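Long-range contacts in cytosolic phospholipase A2 delta (Homo sapiens, PDB 5IXC), which hydrolyses the sn-2 ester of glycerophospholipids in a calcium-dependent manner, with a preference for linoleic acid at that position: residues Gly334-Met339 and Ser773-Lys778; Val327-Thr332 and Leu674-Ser679; Ala210-Tyr215 and Cys278-Ala283; Tyr678-Pro683 and Phe734-Ala739. All coordinates share one frame; numbering follows the deposited sequence.

Contact 1 of 4, residues Gly334-Met339 and Ser773-Lys778; sequences GGARAM and SNMTYK. With 7FA (methyl (R)-(6Z,9Z,12Z)-octadeca-6,9,12-trien-1-ylphosphonofluoridate), chain C.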
# COMPACT_ATOMS: atom_id res chain seq x y z
N GLY A 334 -2.78 16.29 6.70
CA GLY A 334 -2.66 17.41 7.65
C GLY A 334 -3.16 17.13 9.07
O GLY A 334 -3.59 18.04 9.78
N GLY A 335 -3.12 15.87 9.48
CA GLY A 335 -3.51 15.48 10.84
C GLY A 335 -4.87 15.99 11.30
O GLY A 335 -5.86 15.87 10.58
N ALA A 336 -4.90 16.54 12.51
CA ALA A 336 -6.12 17.06 13.13
C ALA A 336 -6.69 18.24 12.36
O ALA A 336 -7.89 18.39 12.31
CB ALA A 336 -5.85 17.46 14.57
N ARG A 337 -5.81 19.07 11.80
CA ARG A 337 -6.22 20.24 11.00
C ARG A 337 -7.06 19.83 9.79
O ARG A 337 -8.12 20.39 9.52
CB ARG A 337 -5.00 21.07 10.56
CG ARG A 337 -5.27 21.99 9.38
CD ARG A 337 -4.06 22.80 8.92
NE ARG A 337 -2.80 22.27 9.44
CZ ARG A 337 -1.84 21.67 8.75
NH1 ARG A 337 -1.90 21.49 7.45
NH2 ARG A 337 -0.78 21.25 9.40
N ALA A 338 -6.59 18.83 9.06
CA ALA A 338 -7.35 18.29 7.93
C ALA A 338 -8.68 17.71 8.40
O ALA A 338 -9.71 17.93 7.77
CB ALA A 338 -6.54 17.22 7.21
N MET A 339 -8.64 16.96 9.50
CA MET A 339 -9.83 16.28 10.01
C MET A 339 -10.94 17.27 10.26
O MET A 339 -12.06 17.08 9.80
CB MET A 339 -9.55 15.54 11.32
CG MET A 339 -10.77 14.82 11.91
SD MET A 339 -10.41 13.91 13.43
CE MET A 339 -9.96 15.23 14.54
N SER A 773 1.73 18.52 14.44
CA SER A 773 1.98 17.77 15.70
C SER A 773 0.80 17.75 16.65
O SER A 773 0.61 16.79 17.40
CB SER A 773 3.14 18.40 16.49
OG SER A 773 4.38 18.12 15.89
N ASN A 774 0.03 18.84 16.64
CA ASN A 774 -0.93 19.07 17.71
C ASN A 774 -2.17 18.19 17.61
O ASN A 774 -2.85 18.16 16.59
CB ASN A 774 -1.31 20.55 17.80
CG ASN A 774 -2.08 20.88 19.07
OD1 ASN A 774 -2.09 20.09 20.02
ND2 ASN A 774 -2.72 22.04 19.10
N MET A 775 -2.44 17.47 18.68
CA MET A 775 -3.60 16.59 18.73
C MET A 775 -4.57 16.94 19.86
O MET A 775 -5.47 16.17 20.16
CB MET A 775 -3.16 15.14 18.86
CG MET A 775 -2.53 14.59 17.59
SD MET A 775 -3.60 13.63 16.50
CE MET A 775 -5.26 14.20 16.88
N THR A 776 -4.40 18.13 20.44
CA THR A 776 -5.36 18.67 21.41
C THR A 776 -5.77 20.07 20.98
O THR A 776 -4.94 20.99 20.94
CB THR A 776 -4.78 18.75 22.84
OG1 THR A 776 -3.68 19.67 22.87
CG2 THR A 776 -4.30 17.41 23.32
N TYR A 777 -7.05 20.23 20.63
CA TYR A 777 -7.61 21.53 20.26
C TYR A 777 -8.61 22.01 21.31
O TYR A 777 -9.59 21.33 21.60
CB TYR A 777 -8.36 21.45 18.92
CG TYR A 777 -7.56 21.38 17.62
CD1 TYR A 777 -8.19 21.62 16.41
CD2 TYR A 777 -6.21 21.05 17.60
CE1 TYR A 777 -7.50 21.55 15.21
CE2 TYR A 777 -5.52 20.97 16.39
CZ TYR A 777 -6.18 21.22 15.21
OH TYR A 777 -5.53 21.16 14.00
N LYS A 778 -8.39 23.20 21.85
CA LYS A 778 -9.42 23.89 22.64
C LYS A 778 -10.67 24.05 21.76
O LYS A 778 -10.56 24.37 20.57
CB LYS A 778 -8.92 25.26 23.12
CG LYS A 778 -7.88 25.18 24.22
CD LYS A 778 -6.82 26.27 24.12
CE LYS A 778 -7.42 27.66 24.13
NZ LYS A 778 -6.39 28.72 24.33
C1 7FA C . -1.09 12.15 10.02
P1 7FA C . -1.13 12.56 8.26
C2 7FA C . -0.49 13.26 10.88
O2 7FA C . 0.33 12.36 7.66
C3 7FA C . -0.35 12.68 12.27
C4 7FA C . 0.19 13.63 13.34
C5 7FA C . -0.00 12.91 14.67
C6 7FA C . 0.69 13.51 15.87
C7 7FA C . 1.07 12.64 16.82
C8 7FA C . 1.76 13.05 18.10
C9 7FA C . 1.71 11.86 19.03
CM 7FA C . 0.98 13.43 6.99
C10 7FA C . 2.64 10.91 18.95
C11 7FA C . 2.57 9.71 19.86
C12 7FA C . 3.92 9.29 20.38
C13 7FA C . 4.42 8.09 20.08
C14 7FA C . 5.77 7.70 20.62
C15 7FA C . 6.91 8.35 19.83
C16 7FA C . 8.17 8.50 20.68
C17 7FA C . 8.78 7.14 21.03
C18 7FA C . 10.20 7.29 21.52
O1 7FA C . -1.69 13.89 7.98
O HOH W 1 -2.56 16.85 14.05

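Contact 2 of 4, residues Val327-Thr332 and Leu674-Ser679; sequences VGIMAT and LSFDYS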
# COMPACT_ATOMS: atom_id res chain seq x y z
N VAL A 327 -18.82 13.35 -9.93
CA VAL A 327 -18.24 14.39 -9.09
C VAL A 327 -17.50 13.74 -7.92
O VAL A 327 -18.05 12.90 -7.22
CB VAL A 327 -19.32 15.32 -8.51
CG1 VAL A 327 -18.69 16.48 -7.74
CG2 VAL A 327 -20.22 15.86 -9.62
N GLY A 328 -16.25 14.15 -7.73
CA GLY A 328 -15.39 13.58 -6.69
C GLY A 328 -14.88 14.62 -5.71
O GLY A 328 -14.68 15.78 -6.07
N ILE A 329 -14.71 14.20 -4.46
CA ILE A 329 -13.96 14.99 -3.48
C ILE A 329 -12.55 14.44 -3.41
O ILE A 329 -12.33 13.23 -3.40
CB ILE A 329 -14.59 14.99 -2.08
CG1 ILE A 329 -15.90 15.77 -2.09
CG2 ILE A 329 -13.66 15.61 -1.04
CD1 ILE A 329 -16.81 15.38 -0.96
N MET A 330 -11.61 15.36 -3.35
CA MET A 330 -10.19 15.05 -3.26
C MET A 330 -9.65 15.82 -2.07
O MET A 330 -9.84 17.04 -2.00
CB MET A 330 -9.51 15.50 -4.55
CG MET A 330 -8.13 14.96 -4.77
SD MET A 330 -7.69 15.30 -6.48
CE MET A 330 -7.21 17.01 -6.41
N ALA A 331 -9.00 15.13 -1.15
CA ALA A 331 -8.52 15.77 0.09
C ALA A 331 -7.08 15.39 0.45
O ALA A 331 -6.67 14.25 0.25
CB ALA A 331 -9.44 15.45 1.24
N THR A 332 -6.33 16.36 0.97
CA THR A 332 -4.95 16.14 1.38
C THR A 332 -4.90 15.70 2.82
O THR A 332 -5.91 15.66 3.51
CB THR A 332 -4.08 17.43 1.31
OG1 THR A 332 -4.50 18.37 2.31
CG2 THR A 332 -4.15 18.06 -0.06
N LEU A 674 -13.72 18.41 -6.70
CA LEU A 674 -13.63 19.40 -5.64
C LEU A 674 -12.39 19.05 -4.84
O LEU A 674 -12.35 18.03 -4.14
CB LEU A 674 -14.87 19.38 -4.74
CG LEU A 674 -16.24 19.51 -5.42
CD1 LEU A 674 -17.34 19.43 -4.38
CD2 LEU A 674 -16.36 20.80 -6.21
N SER A 675 -11.38 19.89 -4.97
CA SER A 675 -10.08 19.65 -4.35
C SER A 675 -9.93 20.49 -3.08
O SER A 675 -9.79 21.70 -3.14
CB SER A 675 -8.97 19.98 -5.35
OG SER A 675 -7.67 19.83 -4.77
N PHE A 676 -9.96 19.82 -1.93
CA PHE A 676 -9.77 20.49 -0.66
C PHE A 676 -8.35 20.33 -0.20
O PHE A 676 -7.82 19.22 -0.15
CB PHE A 676 -10.70 19.93 0.41
CG PHE A 676 -12.16 20.03 0.08
CD1 PHE A 676 -12.71 21.24 -0.36
CD2 PHE A 676 -12.99 18.94 0.21
CE1 PHE A 676 -14.05 21.33 -0.67
CE2 PHE A 676 -14.33 19.02 -0.11
CZ PHE A 676 -14.86 20.22 -0.54
N ASP A 677 -7.73 21.44 0.17
CA ASP A 677 -6.31 21.43 0.52
C ASP A 677 -6.10 21.99 1.91
O ASP A 677 -6.55 23.08 2.23
CB ASP A 677 -5.54 22.27 -0.50
CG ASP A 677 -4.05 22.04 -0.43
OD1 ASP A 677 -3.57 21.19 -1.20
OD2 ASP A 677 -3.37 22.68 0.39
N TYR A 678 -5.37 21.25 2.74
CA TYR A 678 -5.22 21.61 4.16
C TYR A 678 -3.81 22.01 4.56
O TYR A 678 -3.49 22.10 5.73
CB TYR A 678 -5.77 20.49 5.05
CG TYR A 678 -7.18 20.12 4.67
CD1 TYR A 678 -8.19 21.03 4.79
CD2 TYR A 678 -7.48 18.85 4.16
CE1 TYR A 678 -9.48 20.71 4.43
CE2 TYR A 678 -8.78 18.52 3.81
CZ TYR A 678 -9.77 19.47 3.94
OH TYR A 678 -11.06 19.17 3.58
N SER A 679 -2.98 22.31 3.56
CA SER A 679 -1.65 22.84 3.81
C SER A 679 -1.68 24.27 4.39
O SER A 679 -2.56 25.05 4.07
CB SER A 679 -0.87 22.85 2.50
OG SER A 679 0.41 23.37 2.69

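Contact 3 of 4, residues Ala210-Tyr215 and Cys278-Ala283; sequences AFRFHY and CPEELA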
# COMPACT_ATOMS: atom_id res chain seq x y z
N ALA A 210 -1.17 -35.49 6.75
CA ALA A 210 -0.87 -35.08 5.38
C ALA A 210 -0.32 -33.65 5.33
O ALA A 210 -0.42 -32.90 6.30
CB ALA A 210 -2.10 -35.22 4.50
N PHE A 211 0.31 -33.31 4.21
CA PHE A 211 0.92 -31.99 4.02
C PHE A 211 0.86 -31.55 2.58
O PHE A 211 0.95 -32.37 1.66
CB PHE A 211 2.39 -31.96 4.46
CG PHE A 211 2.66 -32.65 5.75
CD1 PHE A 211 2.54 -31.98 6.95
CD2 PHE A 211 3.05 -33.99 5.77
CE1 PHE A 211 2.79 -32.62 8.15
CE2 PHE A 211 3.30 -34.63 6.96
CZ PHE A 211 3.17 -33.95 8.15
N ARG A 212 0.79 -30.23 2.40
CA ARG A 212 0.75 -29.61 1.10
C ARG A 212 1.89 -28.59 0.99
O ARG A 212 2.12 -27.79 1.90
CB ARG A 212 -0.62 -28.95 0.91
CG ARG A 212 -0.82 -28.17 -0.38
CD ARG A 212 -0.98 -29.05 -1.61
NE ARG A 212 -2.12 -29.97 -1.57
CZ ARG A 212 -3.40 -29.62 -1.64
NH1 ARG A 212 -3.76 -28.34 -1.71
NH2 ARG A 212 -4.34 -30.55 -1.61
N PHE A 213 2.63 -28.66 -0.11
CA PHE A 213 3.65 -27.66 -0.45
C PHE A 213 3.30 -26.98 -1.77
O PHE A 213 3.03 -27.65 -2.76
CB PHE A 213 5.02 -28.29 -0.62
CG PHE A 213 5.69 -28.65 0.67
CD1 PHE A 213 6.59 -27.77 1.27
CD2 PHE A 213 5.47 -29.89 1.25
CE1 PHE A 213 7.24 -28.12 2.45
CE2 PHE A 213 6.12 -30.24 2.42
CZ PHE A 213 7.00 -29.36 3.02
N HIS A 214 3.33 -25.65 -1.77
CA HIS A 214 3.15 -24.86 -2.99
C HIS A 214 4.49 -24.29 -3.45
O HIS A 214 5.24 -23.73 -2.65
CB HIS A 214 2.18 -23.70 -2.76
CG HIS A 214 0.85 -24.11 -2.20
ND1 HIS A 214 0.68 -24.49 -0.89
CD2 HIS A 214 -0.37 -24.19 -2.78
CE1 HIS A 214 -0.58 -24.80 -0.69
NE2 HIS A 214 -1.25 -24.62 -1.81
N TYR A 215 4.76 -24.40 -4.74
CA TYR A 215 6.01 -23.92 -5.31
C TYR A 215 5.88 -23.76 -6.79
O TYR A 215 5.10 -24.45 -7.41
CB TYR A 215 7.15 -24.89 -4.99
CG TYR A 215 6.90 -26.28 -5.51
CD1 TYR A 215 7.47 -26.70 -6.71
CD2 TYR A 215 6.09 -27.16 -4.83
CE1 TYR A 215 7.24 -27.98 -7.20
CE2 TYR A 215 5.85 -28.43 -5.31
CZ TYR A 215 6.42 -28.84 -6.49
OH TYR A 215 6.19 -30.12 -6.95
N CYS A 278 -1.80 -26.55 -8.60
CA CYS A 278 -2.49 -26.25 -7.34
C CYS A 278 -3.99 -26.19 -7.56
O CYS A 278 -4.43 -25.67 -8.58
CB CYS A 278 -1.95 -24.96 -6.76
SG CYS A 278 -0.25 -25.34 -6.14
N PRO A 279 -4.78 -26.77 -6.61
CA PRO A 279 -6.21 -26.70 -6.88
C PRO A 279 -6.79 -25.29 -6.82
O PRO A 279 -7.64 -24.94 -7.64
CB PRO A 279 -6.81 -27.53 -5.75
CG PRO A 279 -5.84 -27.39 -4.63
CD PRO A 279 -4.52 -27.48 -5.34
N GLU A 280 -6.30 -24.49 -5.87
CA GLU A 280 -6.93 -23.22 -5.54
C GLU A 280 -7.01 -22.25 -6.69
O GLU A 280 -6.19 -22.24 -7.59
CB GLU A 280 -6.20 -22.52 -4.40
CG GLU A 280 -6.11 -23.34 -3.13
CD GLU A 280 -4.72 -23.91 -2.90
OE1 GLU A 280 -4.33 -24.85 -3.62
OE2 GLU A 280 -4.01 -23.43 -1.99
N GLU A 281 -8.05 -21.45 -6.62
CA GLU A 281 -8.22 -20.31 -7.51
C GLU A 281 -7.53 -19.09 -6.93
O GLU A 281 -7.21 -19.02 -5.74
CB GLU A 281 -9.72 -20.02 -7.66
CG GLU A 281 -10.52 -21.20 -8.19
CD GLU A 281 -10.48 -21.32 -9.71
OE1 GLU A 281 -10.95 -22.35 -10.23
OE2 GLU A 281 -9.96 -20.39 -10.37
N LEU A 282 -7.33 -18.10 -7.79
CA LEU A 282 -6.75 -16.84 -7.35
C LEU A 282 -7.74 -16.04 -6.56
O LEU A 282 -8.82 -15.74 -7.04
CB LEU A 282 -6.27 -16.01 -8.54
CG LEU A 282 -4.77 -16.13 -8.74
CD1 LEU A 282 -4.39 -17.58 -9.01
CD2 LEU A 282 -4.33 -15.24 -9.89
N ALA A 283 -7.33 -15.67 -5.35
CA ALA A 283 -8.09 -14.74 -4.52
C ALA A 283 -7.77 -13.28 -4.84
O ALA A 283 -8.54 -12.39 -4.50
CB ALA A 283 -7.81 -15.03 -3.06

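Contact 4 of 4, residues Tyr678-Pro683 and Phe734-Ala739; sequences YSLSAP and FPLVNA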
# COMPACT_ATOMS: atom_id res chain seq x y z
N TYR A 678 -5.37 21.25 2.74
CA TYR A 678 -5.22 21.61 4.16
C TYR A 678 -3.81 22.01 4.56
O TYR A 678 -3.49 22.10 5.73
CB TYR A 678 -5.77 20.49 5.05
CG TYR A 678 -7.18 20.12 4.67
CD1 TYR A 678 -8.19 21.03 4.79
CD2 TYR A 678 -7.48 18.85 4.16
CE1 TYR A 678 -9.48 20.71 4.43
CE2 TYR A 678 -8.78 18.52 3.81
CZ TYR A 678 -9.77 19.47 3.94
OH TYR A 678 -11.06 19.17 3.58
N SER A 679 -2.98 22.31 3.56
CA SER A 679 -1.65 22.84 3.81
C SER A 679 -1.68 24.27 4.39
O SER A 679 -2.56 25.05 4.07
CB SER A 679 -0.87 22.85 2.50
OG SER A 679 0.41 23.37 2.69
N LEU A 680 -0.71 24.59 5.24
CA LEU A 680 -0.59 25.94 5.84
C LEU A 680 0.42 26.83 5.12
O LEU A 680 0.39 28.05 5.23
CB LEU A 680 -0.23 25.83 7.33
CG LEU A 680 -1.34 25.27 8.22
CD1 LEU A 680 -0.87 25.02 9.64
CD2 LEU A 680 -2.57 26.17 8.21
N SER A 681 1.34 26.20 4.41
CA SER A 681 2.20 26.85 3.43
C SER A 681 1.96 26.08 2.14
O SER A 681 1.49 24.95 2.19
CB SER A 681 3.66 26.73 3.87
OG SER A 681 4.00 25.38 4.13
N ALA A 682 2.25 26.65 0.99
CA ALA A 682 2.08 25.91 -0.27
C ALA A 682 0.67 25.33 -0.49
O ALA A 682 0.48 24.11 -0.45
CB ALA A 682 3.11 24.79 -0.36
N PRO A 683 -0.32 26.20 -0.74
CA PRO A 683 -1.68 25.73 -1.03
C PRO A 683 -1.87 25.07 -2.40
O PRO A 683 -2.89 24.40 -2.63
CB PRO A 683 -2.53 26.99 -0.93
CG PRO A 683 -1.57 28.11 -1.10
CD PRO A 683 -0.28 27.65 -0.50
N PHE A 734 -9.82 24.47 -3.18
CA PHE A 734 -10.12 25.24 -1.98
C PHE A 734 -8.94 25.29 -1.02
O PHE A 734 -8.81 24.43 -0.16
CB PHE A 734 -11.31 24.63 -1.28
CG PHE A 734 -12.55 24.61 -2.12
CD1 PHE A 734 -13.47 25.65 -2.04
CD2 PHE A 734 -12.80 23.56 -2.98
CE1 PHE A 734 -14.61 25.64 -2.81
CE2 PHE A 734 -13.95 23.54 -3.75
CZ PHE A 734 -14.86 24.58 -3.66
N PRO A 735 -8.08 26.30 -1.16
CA PRO A 735 -6.99 26.45 -0.22
C PRO A 735 -7.48 26.72 1.18
O PRO A 735 -8.56 27.24 1.35
CB PRO A 735 -6.22 27.67 -0.72
CG PRO A 735 -6.89 28.14 -1.95
CD PRO A 735 -8.18 27.42 -2.11
N LEU A 736 -6.67 26.36 2.17
CA LEU A 736 -6.97 26.67 3.56
C LEU A 736 -6.52 28.09 3.88
O LEU A 736 -5.42 28.31 4.38
CB LEU A 736 -6.29 25.66 4.49
CG LEU A 736 -6.50 25.86 5.99
CD1 LEU A 736 -7.98 25.95 6.33
CD2 LEU A 736 -5.84 24.73 6.75
N VAL A 737 -7.37 29.05 3.59
CA VAL A 737 -7.02 30.46 3.74
C VAL A 737 -8.11 31.17 4.52
O VAL A 737 -9.26 30.74 4.49
CB VAL A 737 -6.79 31.10 2.34
CG1 VAL A 737 -8.03 30.95 1.46
CG2 VAL A 737 -6.36 32.55 2.47
N ASN A 738 -7.74 32.23 5.24
CA ASN A 738 -8.74 33.08 5.89
C ASN A 738 -9.40 34.05 4.90
O ASN A 738 -10.59 33.93 4.61
CB ASN A 738 -8.20 33.85 7.11
CG ASN A 738 -9.32 34.29 8.07
OD1 ASN A 738 -10.49 34.37 7.69
ND2 ASN A 738 -8.96 34.57 9.33
N ALA A 739 -8.66 35.02 4.41
CA ALA A 739 -9.22 35.98 3.43
C ALA A 739 -10.54 36.66 3.89
O ALA A 739 -10.55 37.38 4.89
CB ALA A 739 -9.39 35.30 2.07
O HOH W 2 -3.98 24.93 1.90

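Contact 1 of 4, residues Gly334-Met339 and Ser773-Lys778
Ala336 carries most of the apolar contact. Its CB is directed at the loop 773-778 and lies 4.0 Å from Met775 CE and 3.8 Å from Tyr777 CZ, so one methyl meets both the end of a thioether and the far end of a phenol ring. A residue this small lets the loop come close to the helix backbone. Met775 also faces the inhibitor, with CG 3.8 Å from 7FA C6 and SD alongside C5; bends at chi2 (-97°) and chi3 then bring CE back to Ala336. A flexible, wholly apolar side chain suits a position that lines an acyl chain on one flank and a helix on the other, with Trp369 and Leu396 adding to its surroundings.

Polar contacts anchor the head group. The amides of Gly334 and Gly335, known substrate-binding residues, each give a nearly straight bond to 7FA O1, both 2.9 Å long. Two adjacent N-H groups converging on one phosphonyl oxygen, within the glycine-rich turn that joins strand 327-331 to helix 335-351, are consistent with the oxyanion hole of the cytosolic phospholipase A2 and patatin families. Both glycines have positive phi, which favours this residue type.

One water links the backbones, accepting from Ala336 N at 2.8 Å and donating to Asn774 O at 2.9 Å. Tyr777 OH comes near Arg337 N, but at too poor an angle for a hydrogen bond. Within the loop, Asn774 OD1 receives Thr776 N at 3.1 Å, forming an Asx turn, while its ND2 bonds to Pro769 O. Arg337 turns its guanidinium away from Tyr777, toward the carbonyls of Tyr678 and Tyr770.

Contact 2 of 4, residues Val327-Thr332 and Leu674-Ser679
Ile329 lays its CG2 methyl against the CD2-CE2 side of the Phe676 ring, 3.6 Å from CE2, on the same face of the sheet as Ala331 and Leu674. CG1 sits beside the backbone N (chi1 -69°), which leaves CG2 anti to it and turned to the ring. Farther along this face Ala331 CB reaches the edge of the Tyr678 ring at 4.1 Å from CE2; its small size leaves the ring close to the backbone, where Thr332 O also lies at the edge, in the ring plane. Tyr678 OH bonds to His345 of helix 335-351. The reverse face carries Met330, whose slender, flexible chain lets CE pack 3.6 Å from Ser675 CB, while the small Ser675 makes room for it and engages His733 through OG.

Backbone hydrogen bonds join the two parallel strands: Leu674 N to Gly328 O, Met330 N to Leu674 O and Phe676 N to Met330 O, all 2.8 to 2.9 Å. The next, from Thr332 N to Phe676 O, is weak at 3.4 Å as the strands end. There threonine supplies a hydroxyl close to the backbone, OG1 accepting Tyr678 N at 3.0 Å, and Asp677 OD2 accepts Ser679 N in an Asx turn. These adjacent strands form part of the central sheet of the patatin-like alpha/beta hydrolase core, and strand 327-331 leads directly into the substrate-binding Gly334 and Gly335.

Contact 3 of 4, residues Ala210-Tyr215 and Cys278-Ala283
Strand 210-216 of the cytosolic phospholipase A2 C2 domain here meets the loop 278-283 that leads on to strand 285-286 of the mixed catalytic sheet, His214 facing Cys278 and Glu280 beside a disulfide. The strand belongs to an antiparallel sheet in which strand 160-171 pairs with both 210-216 and 269-277. Cys278 immediately follows the latter and is bonded through SG to Cys167 on the shared strand. That covalent link fixes the beginning of the connecting segment against the sheet, and the side chains of the neighbouring strand pack around it.

His214 is the central residue. Its CD2 lies 3.6 Å from Cys278 SG, the sulfur approaching obliquely at 64° off the ring normal. On the next atom of the ring, NE2 gives a weak bond to Glu280 OE2 at 3.0 Å, bent to 134°, and the ring and carboxylate planes are 67° apart. The second carboxylate oxygen, OE1, sits at the ring edge, in its plane. Because ND1 also bonds a carboxylate, that of Glu198, the imidazole is flanked by acids at both nitrogens, which would probably favour its protonated form; histidine suits a place with an acid at each end.

Arg212, two residues back on the same side of the strand, extends the contact towards the partly exposed surface. Its chain bends twice, at chi2 and chi3, which lets NE form a salt bridge with Asp169. The long aliphatic stem and broad charged end let it serve two neighbours at once: running past Pro279 in the opposite direction, it brings NH1 to 3.7 Å from Pro279 CG, while Glu280 OE1 remains 4.0 Å from that nitrogen, beyond salt-bridge range.

Contact 4 of 4, residues Tyr678-Pro683 and Phe734-Ala739
Ser679 O accepts a bond from a bridging water at 2.6 Å, and the same water receives the backbone N-H of Leu736 at 3.1 Å. This bridge joins two irregular loops that have no direct hydrogen bond between them. The rest is van der Waals contact, part of it hydrocarbon against carbonyl oxygen, and Leu736 supplies most of it. Its CB lies 3.8 Å from Ser679 O; with CG anti to the backbone N (chi1 179°) the side chain extends over the other loop, setting CD2 3.7 Å from Tyr678 O and 3.9 Å from Leu680 CD2. The two leucine side chains run alongside each other in one direction, and both also touch Arg337 of helix 335-351. A branched end suits Leu736 in this partly exposed seam, where it covers backbone as well as side chain.

Leu736 is the centre of an inverse gamma turn, in which Val737 N reaches Pro735 O by a weak bond of 3.1 Å. A second apolar point lies at the prolines, Pro683 CB meeting Pro735 CB at 3.8 Å. Their rigid rings, lacking an N-H, fit loops that have left the sheet. Pro683 O is itself held by His733.

The loops follow neighbouring parallel strands, 672-676 and 730-734, so they pack together at the C-terminal ends of those strands, the edge of an alpha/beta sheet where active sites typically gather; the Tyr678 side chain is about 9 Å from that of the nucleophile Ser365.

Contact 3 comes first along the chain and stands apart, its centre 44 to 53 Å from the others and on the opposite side of the molecule, where a C2-type sheet meets the loop leading to strand 285-286 of the mixed catalytic sheet. Contacts 1, 2 and 4 cluster within the catalytic domain, with centres 12 to 17 Å apart. Strand 327-331 of contact 2 runs into helix 335-351 of contact 1, while contacts 2 and 4 share Tyr678 and Ser679, where the chain leaves strand 672-676. Strand 730-734, next in the sheet, leads into the second loop of contact 4. Segments distant in sequence thus converge around the substrate-binding glycines, well removed from contact 3.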